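Local coordinates for protein urocanate hydratase (Paenibacillus sp. Soil724D2, PDB 7NED) that probably hydrates thiourocanate in bacterial ergothioneine breakdown, as a urocanase-family lyase that holds NAD+ and binds urocanate, at residues A[348-353]-A[400-405]; A[406-411]-A[513-518]. All coordinates share one frame; numbering follows the deposited sequence.

Contact 1: A[348-353]-A[400-405]; sequences IGPFRW and IGWFGH. With URO ((2E)-3-(1H-imidazol-4-yl)acrylic acid), chain B.
Trp402 lies with one face of its indole against the backbone of Gly349 and Pro350. Pro350 CA sits 3.6 Å from the centroid of the five-membered ring, 16° off its normal, while Gly349 CA makes a second CH-pi contact over the six-membered ring of Trp402. Pro350 CB and CD reach the same indole near NE1 and CZ2. An alanine in place of Trp402 would probably leave this Gly349-Pro350 bend without its flat cover and let the inverse gamma turn centred on Pro350 shift. Beyond the turn, segment 348-353 enters strand 351-355, which pairs antiparallel with edge strand 398-400 of the large mixed sheet; Gly401 N gives Phe351 O a 2.9 Å bond. Gly349 and Phe403 exchange a further backbone pair, the bond from Phe403 N being weak. Ile400 CD1 approaches Arg352 obliquely, 3.9 Å from NE. The arginine chain bends at chi3 (58°); NH1 donates to carboxylate oxygen OAB of urocanate and NH2 to OAA, the latter over 2.6 Å, and NH1 also bonds Gln128 O. Trp353 CH2 meets the edge of the Phe403 ring at CE2, 4.0 Å away, the two side chains crossing at about a right angle.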
loop_
_atom_site.group_PDB
_atom_site.type_symbol
_atom_site.label_atom_id
_atom_site.label_comp_id
_atom_site.label_asym_id
_atom_site.label_seq_id
_atom_site.Cartn_x
_atom_site.Cartn_y
_atom_site.Cartn_z
ATOM N N ILE A 348 16.144 -9.805 12.997
ATOM C CA ILE A 348 17.076 -10.714 12.329
ATOM C C ILE A 348 16.358 -11.318 11.130
ATOM O O ILE A 348 15.248 -11.860 11.256
ATOM C CB ILE A 348 17.568 -11.792 13.304
ATOM C CG1 ILE A 348 18.208 -11.132 14.532
ATOM C CG2 ILE A 348 18.588 -12.729 12.594
ATOM C CD1 ILE A 348 18.279 -12.017 15.784
ATOM N N GLY A 349 16.951 -11.198 9.950
ATOM C CA GLY A 349 16.225 -11.603 8.773
ATOM C C GLY A 349 17.097 -11.883 7.579
ATOM O O GLY A 349 18.320 -11.781 7.653
ATOM N N PRO A 350 16.468 -12.224 6.439
ATOM C CA PRO A 350 17.189 -12.815 5.286
ATOM C C PRO A 350 17.977 -11.820 4.444
ATOM O O PRO A 350 17.765 -11.662 3.240
ATOM C CB PRO A 350 16.055 -13.492 4.502
ATOM C CG PRO A 350 14.792 -12.745 4.920
ATOM C CD PRO A 350 15.019 -12.493 6.373
ATOM N N PHE A 351 18.985 -11.220 5.071
ATOM C CA PHE A 351 19.833 -10.245 4.400
ATOM C C PHE A 351 20.750 -10.962 3.410
ATOM O O PHE A 351 21.147 -12.101 3.636
ATOM C CB PHE A 351 20.559 -9.446 5.494
ATOM C CG PHE A 351 21.386 -8.311 4.997
ATOM C CD1 PHE A 351 20.694 -7.196 4.466
ATOM C CD2 PHE A 351 22.651 -8.094 5.492
ATOM C CE1 PHE A 351 21.349 -6.047 4.080
ATOM C CE2 PHE A 351 23.321 -6.908 5.173
ATOM C CZ PHE A 351 22.662 -5.866 4.467
ATOM N N ARG A 352 21.011 -10.340 2.271
ATOM C CA ARG A 352 21.761 -11.019 1.214
ATOM C C ARG A 352 22.564 -9.981 0.448
ATOM O O ARG A 352 22.270 -8.788 0.492
ATOM C CB ARG A 352 20.809 -11.781 0.281
ATOM C CG ARG A 352 19.760 -10.813 -0.350
ATOM C CD ARG A 352 18.624 -11.525 -1.078
ATOM N NE ARG A 352 17.855 -12.455 -0.234
ATOM C CZ ARG A 352 16.813 -13.157 -0.677
ATOM N NH1 ARG A 352 16.388 -13.004 -1.934
ATOM N NH2 ARG A 352 16.206 -14.034 0.115
ATOM N N TRP A 353 23.574 -10.438 -0.282
ATOM C CA TRP A 353 24.372 -9.513 -1.066
ATOM C C TRP A 353 24.872 -10.221 -2.309
ATOM O O TRP A 353 24.944 -11.442 -2.355
ATOM C CB TRP A 353 25.532 -8.937 -0.243
ATOM C CG TRP A 353 26.285 -9.945 0.557
ATOM C CD1 TRP A 353 27.476 -10.525 0.222
ATOM C CD2 TRP A 353 25.941 -10.453 1.854
ATOM N NE1 TRP A 353 27.889 -11.348 1.227
ATOM C CE2 TRP A 353 26.959 -11.346 2.229
ATOM C CE3 TRP A 353 24.857 -10.247 2.729
ATOM C CZ2 TRP A 353 26.940 -12.049 3.429
ATOM C CZ3 TRP A 353 24.835 -10.947 3.941
ATOM C CH2 TRP A 353 25.872 -11.833 4.280
ATOM N N ILE A 400 23.606 -15.502 1.280
ATOM C CA ILE A 400 22.536 -15.272 2.249
ATOM C C ILE A 400 23.153 -15.266 3.638
ATOM O O ILE A 400 24.040 -16.087 3.950
ATOM C CB ILE A 400 21.426 -16.334 2.141
ATOM C CG1 ILE A 400 20.253 -15.996 3.083
ATOM C CG2 ILE A 400 21.963 -17.690 2.449
ATOM C CD1 ILE A 400 19.440 -14.698 2.574
ATOM N N GLY A 401 22.707 -14.332 4.487
ATOM C CA GLY A 401 23.256 -14.336 5.833
ATOM C C GLY A 401 22.347 -13.563 6.761
ATOM O O GLY A 401 22.218 -12.344 6.628
ATOM N N TRP A 402 21.666 -14.261 7.663
ATOM C CA TRP A 402 20.663 -13.614 8.501
ATOM C C TRP A 402 21.357 -12.776 9.556
ATOM O O TRP A 402 22.148 -13.288 10.360
ATOM C CB TRP A 402 19.750 -14.649 9.157
ATOM C CG TRP A 402 18.738 -15.193 8.223
ATOM C CD1 TRP A 402 18.956 -15.658 6.960
ATOM C CD2 TRP A 402 17.334 -15.345 8.479
ATOM N NE1 TRP A 402 17.769 -16.089 6.408
ATOM C CE2 TRP A 402 16.757 -15.892 7.317
ATOM C CE3 TRP A 402 16.511 -15.062 9.577
ATOM C CZ2 TRP A 402 15.364 -16.160 7.206
ATOM C CZ3 TRP A 402 15.130 -15.306 9.464
ATOM C CH2 TRP A 402 14.576 -15.860 8.289
ATOM N N PHE A 403 21.038 -11.485 9.558
ATOM C CA PHE A 403 21.612 -10.521 10.461
ATOM C C PHE A 403 20.477 -9.672 11.021
ATOM O O PHE A 403 19.452 -9.463 10.356
ATOM C CB PHE A 403 22.631 -9.618 9.733
ATOM C CG PHE A 403 24.004 -10.231 9.589
ATOM C CD1 PHE A 403 24.825 -10.368 10.688
ATOM C CD2 PHE A 403 24.497 -10.602 8.345
ATOM C CE1 PHE A 403 26.117 -10.891 10.584
ATOM C CE2 PHE A 403 25.797 -11.128 8.237
ATOM C CZ PHE A 403 26.597 -11.255 9.362
ATOM N N GLY A 404 20.676 -9.133 12.226
ATOM C CA GLY A 404 19.698 -8.258 12.830
ATOM C C GLY A 404 20.104 -6.791 12.858
ATOM O O GLY A 404 20.968 -6.321 12.100
ATOM N N HIS A 405 19.475 -6.052 13.772
ATOM C CA HIS A 405 19.607 -4.601 13.787
ATOM C C HIS A 405 21.027 -4.197 14.160
ATOM O O HIS A 405 21.572 -4.649 15.172
ATOM C CB HIS A 405 18.611 -3.996 14.781
ATOM C CG HIS A 405 18.668 -2.505 14.842
ATOM N ND1 HIS A 405 18.121 -1.700 13.866
ATOM C CD2 HIS A 405 19.245 -1.670 15.738
ATOM C CE1 HIS A 405 18.348 -0.433 14.163
ATOM N NE2 HIS A 405 19.017 -0.387 15.302
HETATM O OAA URO B . 14.427 -15.418 -1.221
HETATM C CAI URO B . 13.728 -14.993 -2.235
HETATM O OAB URO B . 14.201 -14.463 -3.160
HETATM C CAC URO B . 12.264 -15.145 -2.217
HETATM C CAD URO B . 11.681 -15.708 -1.191
HETATM C CAJ URO B . 10.276 -15.774 -1.349
HETATM C CAF URO B . 9.388 -16.534 -0.647
HETATM N NAH URO B . 8.140 -16.467 -1.208
HETATM C CAE URO B . 8.278 -15.662 -2.237
HETATM N NAG URO B . 9.548 -15.219 -2.367
#

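Contact 2: A[406-411]-A[513-518]; sequences GDRTKL and NNDTGL
Thr409 and Asn513 meet through their polar ends, their side chains crossing at about a right angle. With OG1 beside its own backbone N (chi1 -59°), Thr409 donates from that hydroxyl to Asn513 OD1 over 2.7 Å, approaching from above the amide plane, 52° out of it. The methyl CG2 of Thr409 lies 3.6 Å from Asn513 OD1, and the amide oxygen therefore rests against both branches of the threonine. One turn further along its helix, Thr516 meets Arg408 quite differently: its methyl CG2 lies over one face of the guanidinium, 3.3 Å from NE and offset toward the rim. Arg408, extended from CG to NE, and Thr516 slide past each other in opposite directions. Helices 407-420 and 502-525 of the C-terminal domain pack nearly antiparallel, the short segments lying at 165° with their axes 9.5 Å apart, and Gly406 holds the N-cap position of the first. Thr516 OG1 is bonded to His405 and to Leu512 O. At the tip of Arg408, NH1 and Asp515 OD2 form a long salt bridge of 3.7 Å, and a water in the guanidinium plane, 2.7 Å from NH1, accepts from NH1 and donates to Asp515 OD2. Both charges have further partners, Asp436 for Arg408 NH2 and Arg432 for Asp515 OD2, and this shared network is likely to keep both groups ionised in a buried setting.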
loop_
_atom_site.group_PDB
_atom_site.type_symbol
_atom_site.label_atom_id
_atom_site.label_comp_id
_atom_site.label_asym_id
_atom_site.label_seq_id
_atom_site.Cartn_x
_atom_site.Cartn_y
_atom_site.Cartn_z
ATOM N N GLY A 406 21.608 -3.311 13.368
ATOM C CA GLY A 406 22.945 -2.821 13.596
ATOM C C GLY A 406 23.974 -3.703 12.918
ATOM O O GLY A 406 24.919 -3.192 12.321
ATOM N N ASP A 407 23.790 -5.020 12.977
ATOM C CA ASP A 407 24.702 -5.928 12.273
ATOM C C ASP A 407 24.604 -5.761 10.759
ATOM O O ASP A 407 25.638 -5.735 10.068
ATOM C CB ASP A 407 24.414 -7.374 12.667
ATOM C CG ASP A 407 24.943 -7.719 14.037
ATOM O OD1 ASP A 407 25.678 -6.898 14.617
ATOM O OD2 ASP A 407 24.608 -8.801 14.546
ATOM N N ARG A 408 23.384 -5.628 10.212
ATOM C CA ARG A 408 23.281 -5.383 8.773
ATOM C C ARG A 408 24.087 -4.157 8.403
ATOM O O ARG A 408 24.837 -4.154 7.418
ATOM C CB ARG A 408 21.816 -5.209 8.322
ATOM C CG ARG A 408 21.021 -6.464 8.435
ATOM C CD ARG A 408 19.657 -6.372 7.784
ATOM N NE ARG A 408 18.746 -7.312 8.436
ATOM C CZ ARG A 408 17.479 -7.457 8.090
ATOM N NH1 ARG A 408 16.999 -6.726 7.083
ATOM N NH2 ARG A 408 16.686 -8.291 8.755
ATOM N N THR A 409 23.933 -3.090 9.196
ATOM C CA THR A 409 24.620 -1.837 8.914
ATOM C C THR A 409 26.132 -2.017 8.998
ATOM O O THR A 409 26.875 -1.560 8.126
ATOM C CB THR A 409 24.144 -0.784 9.916
ATOM O OG1 THR A 409 22.719 -0.643 9.793
ATOM C CG2 THR A 409 24.848 0.565 9.694
ATOM N N LYS A 410 26.595 -2.655 10.073
ATOM C CA LYS A 410 28.020 -2.953 10.250
ATOM C C LYS A 410 28.596 -3.681 9.036
ATOM O O LYS A 410 29.646 -3.301 8.495
ATOM C CB LYS A 410 28.190 -3.788 11.524
ATOM C CG LYS A 410 29.593 -4.319 11.726
ATOM C CD LYS A 410 29.741 -4.888 13.108
ATOM C CE LYS A 410 31.117 -5.565 13.248
ATOM N NZ LYS A 410 31.136 -6.319 14.547
ATOM N N LEU A 411 27.940 -4.759 8.614
ATOM C CA LEU A 411 28.415 -5.492 7.442
ATOM C C LEU A 411 28.469 -4.589 6.211
ATOM O O LEU A 411 29.471 -4.546 5.494
ATOM C CB LEU A 411 27.501 -6.681 7.190
ATOM C CG LEU A 411 27.861 -7.467 5.943
ATOM C CD1 LEU A 411 29.315 -8.061 6.029
ATOM C CD2 LEU A 411 26.853 -8.577 5.833
ATOM N N ASN A 513 19.821 0.953 9.113
ATOM C CA ASN A 513 19.351 1.177 10.487
ATOM C C ASN A 513 17.826 1.327 10.538
ATOM O O ASN A 513 17.188 0.896 11.501
ATOM C CB ASN A 513 19.987 2.420 11.089
ATOM C CG ASN A 513 21.429 2.226 11.476
ATOM O OD1 ASN A 513 21.916 1.099 11.673
ATOM N ND2 ASN A 513 22.115 3.349 11.658
ATOM N N ASN A 514 17.225 1.961 9.532
ATOM C CA ASN A 514 15.767 2.151 9.562
ATOM C C ASN A 514 15.007 0.942 9.042
ATOM O O ASN A 514 13.854 0.715 9.439
ATOM C CB ASN A 514 15.366 3.392 8.734
ATOM C CG ASN A 514 15.892 4.669 9.332
ATOM O OD1 ASN A 514 16.356 4.657 10.476
ATOM N ND2 ASN A 514 15.892 5.766 8.552
ATOM N N ASP A 515 15.615 0.169 8.146
ATOM C CA ASP A 515 14.955 -1.037 7.666
ATOM C C ASP A 515 14.822 -2.045 8.796
ATOM O O ASP A 515 13.736 -2.590 9.022
ATOM C CB ASP A 515 15.728 -1.611 6.486
ATOM C CG ASP A 515 14.950 -2.690 5.743
ATOM O OD1 ASP A 515 13.759 -2.484 5.416
ATOM O OD2 ASP A 515 15.544 -3.764 5.467
ATOM N N THR A 516 15.893 -2.251 9.577
ATOM C CA THR A 516 15.751 -3.122 10.735
ATOM C C THR A 516 15.085 -2.405 11.900
ATOM O O THR A 516 14.333 -3.034 12.646
ATOM C CB THR A 516 17.116 -3.686 11.172
ATOM O OG1 THR A 516 18.067 -2.631 11.324
ATOM C CG2 THR A 516 17.615 -4.634 10.090
ATOM N N GLY A 517 15.339 -1.107 12.066
ATOM C CA GLY A 517 14.801 -0.409 13.220
ATOM C C GLY A 517 13.285 -0.430 13.247
ATOM O O GLY A 517 12.672 -0.653 14.289
ATOM N N LEU A 518 12.658 -0.203 12.099
ATOM C CA LEU A 518 11.199 -0.258 12.082
ATOM C C LEU A 518 10.722 -1.674 12.318
ATOM O O LEU A 518 9.661 -1.883 12.933
ATOM C CB LEU A 518 10.668 0.272 10.739
ATOM C CG LEU A 518 9.133 0.313 10.592
ATOM C CD1 LEU A 518 8.511 1.291 11.581
ATOM C CD2 LEU A 518 8.757 0.646 9.129
HETATM O O HOH W 1 17.883 -5.069 5.107
#

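How the contacts relate
Contacts 1 and 2 follow one another along the chain within the C-terminal domain, their centres about 10 Å apart. The loop that ends contact 1 runs directly into helix 407-420 of contact 2, so 400-405 and 406-411 form one continuous piece; helix 502-525 returns to helix 407-420 about 100 residues later. Besides the bond through His405 already noted, Arg408 NE probably bonds Phe403 O and ties the contacts together. Leu411 of helix 407-420 also packs on Phe351 and Trp353 of strand 351-355. The strand carrying urocanate-binding Arg352 and its edge partner are thereby linked, through this helix, to helix 502-525, whose Asn514 and Leu518 touch Phe82 of the second subunit.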